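Local coordinates for protein glycosaminoglycan xylosylkinase (Hydra vulgaris, PDB 5XOM) that probably phosphorylates the xylose of the glycosaminoglycan-protein linkage region, as a secretory-pathway kinase of the Fam20 family, at residues His48-Trp53 against Gln104-Val109; Asn133-Ala138 against Leu295-Ser300; Arg149-Val154 against Ala209-Leu214. One frame throughout, in Å; residues are numbered along the deposited sequence.

Contact 1. Residues His48-Trp53 against Gln104-Val109; sequences HAWDVW and QIQNVV
Trp50 lays one face of its indole against Gln106, whose CB stands 3.4 Å from the centroid of the Trp50 five-membered ring and only 10° off its normal, a CH-pi contact of the methylene with the pyrrole part. The other face is met near its rim by His48 CE1, so the indole is clasped between a histidine and an aliphatic chain. At its edge, near the ring plane, Gln104 O approaches Trp50 CD1 to 3.2 Å, while Trp50 NE1 is taken by Asp101 O. Backbone oxygens thus line the polar rim of the indole.

Gln106 CG, anti to the backbone N (chi1 176°), stays above the same indole, 3.9 Å from Trp50 CD2. A bend beyond CG turns the amide off to Trp53, where Gln106 OE1 lies in plane at the ring edge, 3.5 Å from Trp53 CD1, with the amide and ring planes 74° apart. The amide has its own restraints: Gln106 NE2 donates to Asn107 O at 3.0 Å, and Gln106 OE1 has a weak hydrogen bond with His54 NE2. At the outer margin Gln104 NE2 comes within 2.9 Å of Asp51 OD1, but the angle is too poor for a hydrogen bond.

His48 is the N-cap of helix 49-56, its ND1 accepting from Trp50 N at 3.0 Å. Packing of Trp50 and Trp53 on Gln106 sets this helix against the start of strand 106-112, and Trp53 NE1, hydrogen-bonded to Trp213 O, ties it to the end of strand 205-212. Ala76 of helix 67-79 packs on Trp50, Leu212 touches both Trp53 and Gln106, and Val52 meets Val68 of the second subunit.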
loop_
_atom_site.group_PDB
_atom_site.type_symbol
_atom_site.label_atom_id
_atom_site.label_comp_id
_atom_site.label_asym_id
_atom_site.label_seq_id
_atom_site.Cartn_x
_atom_site.Cartn_y
_atom_site.Cartn_z
ATOM N N HIS A 48 -12.024 -0.890 8.711
ATOM C CA HIS A 48 -11.535 -1.071 10.071
ATOM C C HIS A 48 -10.165 -1.739 10.082
ATOM O O HIS A 48 -9.867 -2.604 9.254
ATOM C CB HIS A 48 -12.502 -1.882 10.927
ATOM C CG HIS A 48 -12.181 -1.814 12.388
ATOM N ND1 HIS A 48 -11.289 -2.674 12.994
ATOM C CD2 HIS A 48 -12.586 -0.953 13.353
ATOM C CE1 HIS A 48 -11.183 -2.365 14.275
ATOM N NE2 HIS A 48 -11.958 -1.323 14.518
ATOM N N ALA A 49 -9.336 -1.322 11.041
ATOM C CA ALA A 49 -7.951 -1.780 11.102
ATOM C C ALA A 49 -7.847 -3.298 11.220
ATOM O O ALA A 49 -6.941 -3.905 10.637
ATOM C CB ALA A 49 -7.234 -1.105 12.265
ATOM N N TRP A 50 -8.748 -3.942 11.971
ATOM C CA TRP A 50 -8.600 -5.387 12.109
ATOM C C TRP A 50 -8.851 -6.099 10.788
ATOM O O TRP A 50 -8.267 -7.158 10.542
ATOM C CB TRP A 50 -9.519 -5.946 13.197
ATOM C CG TRP A 50 -9.401 -5.333 14.581
ATOM C CD1 TRP A 50 -10.390 -5.275 15.521
ATOM C CD2 TRP A 50 -8.244 -4.711 15.183
ATOM N NE1 TRP A 50 -9.931 -4.659 16.664
ATOM C CE2 TRP A 50 -8.622 -4.300 16.481
ATOM C CE3 TRP A 50 -6.934 -4.461 14.754
ATOM C CZ2 TRP A 50 -7.741 -3.658 17.349
ATOM C CZ3 TRP A 50 -6.062 -3.819 15.617
ATOM C CH2 TRP A 50 -6.469 -3.426 16.899
ATOM N N ASP A 51 -9.672 -5.517 9.911
ATOM C CA ASP A 51 -9.836 -6.085 8.578
ATOM C C ASP A 51 -8.594 -5.856 7.725
ATOM O O ASP A 51 -8.220 -6.718 6.920
ATOM C CB ASP A 51 -11.073 -5.493 7.903
ATOM C CG ASP A 51 -12.372 -6.001 8.512
ATOM O OD1 ASP A 51 -12.446 -7.198 8.870
ATOM O OD2 ASP A 51 -13.320 -5.198 8.625
ATOM N N VAL A 52 -7.950 -4.694 7.873
ATOM C CA VAL A 52 -6.683 -4.451 7.188
ATOM C C VAL A 52 -5.662 -5.517 7.564
ATOM O O VAL A 52 -4.924 -6.021 6.708
ATOM C CB VAL A 52 -6.166 -3.036 7.501
ATOM C CG1 VAL A 52 -4.801 -2.816 6.862
ATOM C CG2 VAL A 52 -7.171 -1.989 7.017
ATOM N N TRP A 53 -5.601 -5.869 8.853
ATOM C CA TRP A 53 -4.688 -6.911 9.317
ATOM C C TRP A 53 -5.043 -8.264 8.713
ATOM O O TRP A 53 -4.172 -8.975 8.198
ATOM C CB TRP A 53 -4.716 -6.966 10.849
ATOM C CG TRP A 53 -4.045 -8.159 11.509
ATOM C CD1 TRP A 53 -4.560 -8.927 12.516
ATOM C CD2 TRP A 53 -2.740 -8.693 11.232
ATOM N NE1 TRP A 53 -3.667 -9.907 12.878
ATOM C CE2 TRP A 53 -2.541 -9.786 12.106
ATOM C CE3 TRP A 53 -1.724 -8.358 10.329
ATOM C CZ2 TRP A 53 -1.366 -10.541 12.107
ATOM C CZ3 TRP A 53 -0.557 -9.114 10.326
ATOM C CH2 TRP A 53 -0.391 -10.194 11.211
ATOM N N GLN A 104 -15.075 -6.752 15.322
ATOM C CA GLN A 104 -14.654 -8.058 15.802
ATOM C C GLN A 104 -13.553 -7.857 16.839
ATOM O O GLN A 104 -12.841 -6.849 16.820
ATOM C CB GLN A 104 -14.159 -8.924 14.643
ATOM C CG GLN A 104 -13.321 -8.119 13.652
ATOM C CD GLN A 104 -12.713 -8.952 12.538
ATOM O OE1 GLN A 104 -12.721 -10.184 12.583
ATOM N NE2 GLN A 104 -12.194 -8.274 11.516
ATOM N N ILE A 105 -13.423 -8.810 17.755
ATOM C CA ILE A 105 -12.407 -8.725 18.799
ATOM C C ILE A 105 -11.053 -9.120 18.221
ATOM O O ILE A 105 -10.951 -10.073 17.441
ATOM C CB ILE A 105 -12.792 -9.623 19.990
ATOM C CG1 ILE A 105 -14.090 -9.126 20.634
ATOM C CG2 ILE A 105 -11.679 -9.674 21.010
ATOM C CD1 ILE A 105 -14.006 -7.715 21.184
ATOM N N GLN A 106 -10.004 -8.385 18.594
ATOM C CA GLN A 106 -8.644 -8.682 18.157
ATOM C C GLN A 106 -7.761 -8.935 19.371
ATOM O O GLN A 106 -7.561 -8.038 20.196
ATOM C CB GLN A 106 -8.071 -7.545 17.311
ATOM C CG GLN A 106 -6.624 -7.771 16.913
ATOM C CD GLN A 106 -6.456 -8.984 16.012
ATOM O OE1 GLN A 106 -7.046 -9.059 14.935
ATOM N NE2 GLN A 106 -5.657 -9.942 16.454
ATOM N N ASN A 107 -7.212 -10.142 19.464
ATOM C CA ASN A 107 -6.343 -10.508 20.572
ATOM C C ASN A 107 -4.897 -10.088 20.315
ATOM O O ASN A 107 -4.429 -10.053 19.171
ATOM C CB ASN A 107 -6.419 -12.009 20.833
ATOM C CG ASN A 107 -7.715 -12.404 21.501
ATOM O OD1 ASN A 107 -8.485 -11.548 21.937
ATOM N ND2 ASN A 107 -7.968 -13.702 21.583
ATOM N N VAL A 108 -4.201 -9.734 21.402
ATOM C CA VAL A 108 -2.772 -9.447 21.377
ATOM C C VAL A 108 -2.096 -10.141 22.553
ATOM O O VAL A 108 -2.715 -10.401 23.590
ATOM C CB VAL A 108 -2.463 -7.929 21.415
ATOM C CG1 VAL A 108 -2.970 -7.242 20.153
ATOM C CG2 VAL A 108 -3.042 -7.277 22.675
ATOM N N VAL A 109 -0.824 -10.473 22.364
ATOM C CA VAL A 109 0.062 -10.821 23.469
ATOM C C VAL A 109 0.590 -9.530 24.081
ATOM O O VAL A 109 0.942 -8.590 23.357
ATOM C CB VAL A 109 1.214 -11.717 22.973
ATOM C CG1 VAL A 109 2.216 -11.989 24.098
ATOM C CG2 VAL A 109 0.678 -13.014 22.381
#

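Contact 2. Residues Asn133-Ala138 against Leu295-Ser300; sequences NAEIAA and LDNAKS
Glu135 extends from its helix to the Asp296-Ala298 backbone and illustrates how a carboxylate can be gripped from several sides at once. Beyond CB, the first torsion sets CG anti to the carbonyl carbon (chi1 -70°), where Glu135 CG rests on Ala298 CB at 3.5 Å. The chain then bends (chi2 -80°), bringing Glu135 CD within 3.5 Å of Asn297 N. The two oxygens divide the remaining work. Glu135 OE1 accepts from Asn297 N at 3.2 Å, a bond that arrives from above the carboxylate plane, 44° out of it. Two waters also donate to OE1: one links it to Glu135 O and Asn297 ND2, the other to Asp296 N. Glu135 OE2 lies 3.4 Å from Ala298 CB, and its charge is met by a salt bridge with Lys111. The like-charged Asp296 is close by, its OD2 3.8 Å from Glu135 OE2. Lys111 probably eases this proximity, although its own ion pair with Asp296 is long and weak.

Around this polar centre the packing is small and close. Ala138 CB meets Asn297 CB at 3.6 Å, and Ala134 CB sits beside Ser300 OG, which donates to Asn297 O at 2.6 Å and so pins the turn. Asn297 OD1 is held in addition by Arg278.

The Glu135-Lys111 pair is consistent with the helix C glutamate and strand lysine of protein kinases, and Asp296, opening Asp296-Asn297-Ala298, probably corresponds to the DFG aspartate. Helix 132-144 borders both strand 153-159, whose Val153 touches Glu135, and the 295-300 segment, while Phe269 and Ile273 of helix 259-273, probably of the C-lobe, pack on Ala138, and Phe269 also on Asn297.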
loop_
_atom_site.group_PDB
_atom_site.type_symbol
_atom_site.label_atom_id
_atom_site.label_comp_id
_atom_site.label_asym_id
_atom_site.label_seq_id
_atom_site.Cartn_x
_atom_site.Cartn_y
_atom_site.Cartn_z
ATOM N N ASN A 133 10.967 -4.280 24.548
ATOM C CA ASN A 133 11.441 -3.349 23.534
ATOM C C ASN A 133 12.106 -4.076 22.384
ATOM O O ASN A 133 12.165 -3.536 21.274
ATOM C CB ASN A 133 12.411 -2.330 24.147
ATOM C CG ASN A 133 13.674 -2.984 24.687
ATOM O OD1 ASN A 133 13.609 -3.976 25.419
ATOM N ND2 ASN A 133 14.832 -2.441 24.310
ATOM N N ALA A 134 12.591 -5.296 22.626
ATOM C CA ALA A 134 13.175 -6.092 21.554
ATOM C C ALA A 134 12.120 -6.516 20.542
ATOM O O ALA A 134 12.398 -6.554 19.337
ATOM C CB ALA A 134 13.883 -7.316 22.136
ATOM N N GLU A 135 10.905 -6.842 21.007
ATOM C CA GLU A 135 9.829 -7.190 20.081
ATOM C C GLU A 135 9.527 -6.031 19.142
ATOM O O GLU A 135 9.316 -6.237 17.943
ATOM C CB GLU A 135 8.555 -7.590 20.840
ATOM C CG GLU A 135 8.624 -8.923 21.585
ATOM C CD GLU A 135 8.406 -10.156 20.696
ATOM O OE1 GLU A 135 8.502 -10.062 19.449
ATOM O OE2 GLU A 135 8.133 -11.238 21.261
ATOM N N ILE A 136 9.493 -4.807 19.675
ATOM C CA ILE A 136 9.229 -3.632 18.846
ATOM C C ILE A 136 10.336 -3.447 17.817
ATOM O O ILE A 136 10.075 -3.265 16.623
ATOM C CB ILE A 136 9.068 -2.384 19.729
ATOM C CG1 ILE A 136 7.881 -2.564 20.676
ATOM C CG2 ILE A 136 8.872 -1.142 18.867
ATOM C CD1 ILE A 136 7.867 -1.586 21.808
ATOM N N ALA A 137 11.593 -3.490 18.268
ATOM C CA ALA A 137 12.710 -3.286 17.354
ATOM C C ALA A 137 12.775 -4.393 16.307
ATOM O O ALA A 137 13.025 -4.125 15.129
ATOM C CB ALA A 137 14.018 -3.199 18.133
ATOM N N ALA A 138 12.535 -5.641 16.715
ATOM C CA ALA A 138 12.607 -6.749 15.768
ATOM C C ALA A 138 11.520 -6.641 14.701
ATOM O O ALA A 138 11.752 -6.970 13.533
ATOM C CB ALA A 138 12.496 -8.080 16.512
ATOM N N LEU A 295 8.154 -14.999 14.805
ATOM C CA LEU A 295 7.223 -14.898 15.922
ATOM C C LEU A 295 7.982 -15.157 17.222
ATOM O O LEU A 295 8.839 -16.047 17.284
ATOM C CB LEU A 295 6.063 -15.880 15.722
ATOM C CG LEU A 295 5.016 -16.011 16.813
ATOM C CD1 LEU A 295 4.348 -14.664 16.974
ATOM C CD2 LEU A 295 3.996 -17.055 16.373
ATOM N N ASP A 296 7.695 -14.338 18.236
ATOM C CA ASP A 296 8.409 -14.322 19.510
ATOM C C ASP A 296 9.888 -14.014 19.303
ATOM O O ASP A 296 10.732 -14.918 19.297
ATOM C CB ASP A 296 8.246 -15.652 20.257
ATOM C CG ASP A 296 8.844 -15.622 21.668
ATOM O OD1 ASP A 296 8.583 -16.572 22.439
ATOM O OD2 ASP A 296 9.564 -14.656 22.022
ATOM N N ASN A 297 10.214 -12.734 19.154
ATOM C CA ASN A 297 11.584 -12.291 18.934
ATOM C C ASN A 297 12.156 -11.572 20.150
ATOM O O ASN A 297 13.128 -10.821 20.018
ATOM C CB ASN A 297 11.654 -11.389 17.701
ATOM C CG ASN A 297 10.953 -11.990 16.497
ATOM O OD1 ASN A 297 11.189 -13.144 16.144
ATOM N ND2 ASN A 297 10.081 -11.205 15.858
ATOM N N ALA A 298 11.567 -11.785 21.332
ATOM C CA ALA A 298 11.837 -10.939 22.492
ATOM C C ALA A 298 13.123 -11.284 23.229
ATOM O O ALA A 298 13.597 -10.462 24.025
ATOM C CB ALA A 298 10.678 -11.009 23.485
ATOM N N LYS A 299 13.714 -12.453 22.992
ATOM C CA LYS A 299 14.950 -12.791 23.692
ATOM C C LYS A 299 16.138 -12.338 22.850
ATOM O O LYS A 299 16.983 -13.105 22.391
ATOM C CB LYS A 299 15.004 -14.281 24.005
ATOM C CG LYS A 299 15.926 -14.589 25.177
ATOM C CD LYS A 299 15.172 -14.608 26.497
ATOM C CE LYS A 299 14.305 -15.840 26.599
ATOM N NZ LYS A 299 15.164 -17.055 26.589
ATOM N N SER A 300 16.190 -11.022 22.690
ATOM C CA SER A 300 17.167 -10.388 21.827
ATOM C C SER A 300 17.523 -9.041 22.438
ATOM O O SER A 300 16.938 -8.614 23.442
ATOM C CB SER A 300 16.626 -10.279 20.391
ATOM O OG SER A 300 15.406 -9.565 20.357
HETATM O O HOH W 1 8.813 -8.722 17.033
HETATM O O HOH W 2 6.362 -11.692 17.958
#

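Contact 3. Residues Arg149-Val154 against Ala209-Leu214; sequences RAPPVV and ALILWL
Strands 153-159 and 205-212 are the last two neighbours of the five-stranded antiparallel sheet that forms the kinase N-lobe, with strand order 1-2-3-5-4, and here their ends are paired. The pairing starts before regular strand geometry does: Leu212 N donates to Pro152 O at 3.2 Å, with an N-H...O angle of 169°. Pro152, lacking an N-H, contributes its carbonyl alone. Val154 and Leu210 then make the hydrogen-bonded pair, Val154 N to Leu210 O at 3.0 Å and Leu210 N to Val154 O at 2.8 Å. Between these bonds Val153 and Ile211 form a non-hydrogen-bonded pair, and Ile211 turns its own backbone bonds to Val109 on the next strand.

Side chains alternate between the faces. Val153 and Ile211 lie side by side, pointing the same way, with Val153 CG2 3.7 Å from Ile211 CG1. Val153 CG1, anti to the backbone N (chi1 -177°), reaches Ala209 CB at 4.0 Å. An alanine at Val153 would lose both methyl branches and probably open a gap beside Ile211 CG1 and Ala209 CB, and under Ile136 and Phe139 of helix 132-144. On the opposite face Val154 and Leu210 lie side by side, Val154 CG1 4.1 Å from Leu210 CB. Before strand 153-159 begins and where 205-212 ends, the prolines take over: Pro152 CG rests on Leu212 CD1 at 3.7 Å, and Pro151 CG meets Leu214 CD1 at 4.0 Å.

The sheet is filled in from both sides. Helix 132-144 brings Glu135, Ile136 and Phe139 onto Val153, whereas helix 67-79 sets Met77 against Val154 and Leu212, and Leu74 against Pro152. Phe45 of the second subunit also packs on Val154.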
loop_
_atom_site.group_PDB
_atom_site.type_symbol
_atom_site.label_atom_id
_atom_site.label_comp_id
_atom_site.label_asym_id
_atom_site.label_seq_id
_atom_site.Cartn_x
_atom_site.Cartn_y
_atom_site.Cartn_z
ATOM N N ARG A 149 7.900 -10.873 7.774
ATOM C CA ARG A 149 7.483 -12.123 8.402
ATOM C C ARG A 149 7.157 -11.991 9.878
ATOM O O ARG A 149 7.022 -13.021 10.557
ATOM C CB ARG A 149 8.571 -13.174 8.243
ATOM C CG ARG A 149 8.905 -13.357 6.835
ATOM C CD ARG A 149 10.110 -14.198 6.576
ATOM N NE ARG A 149 10.503 -13.853 5.225
ATOM C CZ ARG A 149 11.494 -14.394 4.552
ATOM N NH1 ARG A 149 12.252 -15.371 5.064
ATOM N NH2 ARG A 149 11.720 -13.960 3.323
ATOM N N ALA A 150 7.096 -10.774 10.402
ATOM C CA ALA A 150 6.846 -10.542 11.814
ATOM C C ALA A 150 5.480 -9.897 12.013
ATOM O O ALA A 150 5.147 -8.948 11.293
ATOM C CB ALA A 150 7.935 -9.640 12.408
ATOM N N PRO A 151 4.677 -10.383 12.958
ATOM C CA PRO A 151 3.393 -9.761 13.255
ATOM C C PRO A 151 3.609 -8.311 13.834
ATOM O O PRO A 151 4.618 -8.081 14.487
ATOM C CB PRO A 151 2.751 -10.668 14.301
ATOM C CG PRO A 151 3.671 -11.798 14.512
ATOM C CD PRO A 151 4.959 -11.553 13.815
ATOM N N PRO A 152 2.670 -7.433 13.554
ATOM C CA PRO A 152 2.791 -6.048 14.086
ATOM C C PRO A 152 2.944 -5.994 15.604
ATOM O O PRO A 152 2.286 -6.721 16.351
ATOM C CB PRO A 152 1.480 -5.393 13.630
ATOM C CG PRO A 152 1.088 -6.138 12.387
ATOM C CD PRO A 152 1.722 -7.518 12.431
ATOM N N VAL A 153 3.822 -5.092 16.055
ATOM C CA VAL A 153 4.106 -4.858 17.471
ATOM C C VAL A 153 4.030 -3.364 17.754
ATOM O O VAL A 153 4.563 -2.551 16.990
ATOM C CB VAL A 153 5.495 -5.397 17.867
ATOM C CG1 VAL A 153 5.733 -5.207 19.361
ATOM C CG2 VAL A 153 5.655 -6.867 17.454
ATOM N N VAL A 154 3.411 -2.997 18.875
ATOM C CA VAL A 154 3.382 -1.606 19.312
ATOM C C VAL A 154 3.714 -1.522 20.798
ATOM O O VAL A 154 3.352 -2.406 21.585
ATOM C CB VAL A 154 2.014 -0.946 19.023
ATOM C CG1 VAL A 154 1.005 -1.241 20.132
ATOM C CG2 VAL A 154 2.182 0.525 18.870
ATOM N N ALA A 209 4.867 -4.206 25.399
ATOM C CA ALA A 209 4.681 -4.363 23.964
ATOM C C ALA A 209 3.465 -5.238 23.699
ATOM O O ALA A 209 3.239 -6.226 24.403
ATOM C CB ALA A 209 5.927 -4.985 23.308
ATOM N N LEU A 210 2.679 -4.864 22.692
ATOM C CA LEU A 210 1.531 -5.643 22.241
ATOM C C LEU A 210 1.864 -6.268 20.893
ATOM O O LEU A 210 2.319 -5.565 19.980
ATOM C CB LEU A 210 0.281 -4.762 22.119
ATOM C CG LEU A 210 -0.524 -4.370 23.366
ATOM C CD1 LEU A 210 0.304 -3.596 24.361
ATOM C CD2 LEU A 210 -1.730 -3.540 22.962
ATOM N N ILE A 211 1.635 -7.578 20.763
ATOM C CA ILE A 211 1.887 -8.312 19.525
ATOM C C ILE A 211 0.577 -8.928 19.052
ATOM O O ILE A 211 -0.065 -9.671 19.803
ATOM C CB ILE A 211 2.951 -9.408 19.711
ATOM C CG1 ILE A 211 4.252 -8.817 20.265
ATOM C CG2 ILE A 211 3.219 -10.118 18.370
ATOM C CD1 ILE A 211 4.433 -9.014 21.756
ATOM N N LEU A 212 0.194 -8.632 17.807
ATOM C CA LEU A 212 -1.053 -9.145 17.246
ATOM C C LEU A 212 -1.040 -10.657 17.082
ATOM O O LEU A 212 -0.077 -11.243 16.569
ATOM C CB LEU A 212 -1.337 -8.536 15.875
ATOM C CG LEU A 212 -1.850 -7.114 15.751
ATOM C CD1 LEU A 212 -2.012 -6.790 14.279
ATOM C CD2 LEU A 212 -3.172 -6.957 16.493
ATOM N N TRP A 213 -2.150 -11.277 17.464
ATOM C CA TRP A 213 -2.423 -12.643 17.046
ATOM C C TRP A 213 -2.597 -12.729 15.541
ATOM O O TRP A 213 -3.206 -11.855 14.918
ATOM C CB TRP A 213 -3.703 -13.150 17.686
ATOM C CG TRP A 213 -3.562 -13.675 19.036
ATOM C CD1 TRP A 213 -2.590 -13.336 19.921
ATOM C CD2 TRP A 213 -4.384 -14.638 19.667
ATOM N NE1 TRP A 213 -2.781 -14.036 21.093
ATOM C CE2 TRP A 213 -3.873 -14.844 20.963
ATOM C CE3 TRP A 213 -5.518 -15.346 19.269
ATOM C CZ2 TRP A 213 -4.453 -15.730 21.860
ATOM C CZ3 TRP A 213 -6.089 -16.223 20.167
ATOM C CH2 TRP A 213 -5.561 -16.412 21.453
ATOM N N LEU A 214 -2.089 -13.809 14.963
ATOM C CA LEU A 214 -2.470 -14.159 13.609
ATOM C C LEU A 214 -3.936 -14.595 13.588
ATOM O O LEU A 214 -4.415 -15.220 14.540
ATOM C CB LEU A 214 -1.577 -15.284 13.075
ATOM C CG LEU A 214 -0.241 -14.879 12.443
ATOM C CD1 LEU A 214 0.669 -14.182 13.454
ATOM C CD2 LEU A 214 0.448 -16.091 11.862
#

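Overall arrangement
The three contacts grade from the outer fold to its centre. Contact 1, its centre about 19 Å from the centre of the chain, relies on aromatic faces and amides; contact 3, its centre about 8 Å from that point, combines backbone pairing with aliphatic packing; contact 2, its centre about 4 Å from it, is built on charge, water and small side chains. All are buried, with exposed Asp296 at the margin of contact 2 and partly exposed Asp51 and Gln104 at that of contact 1. Contacts 1 and 3 share the sheet, Val109 N being hydrogen-bonded to Ile211 O. Contact 2 joins contact 3 through Ile136 on Val153 and Leu295 on Pro151; contacts 1 and 2 do not touch.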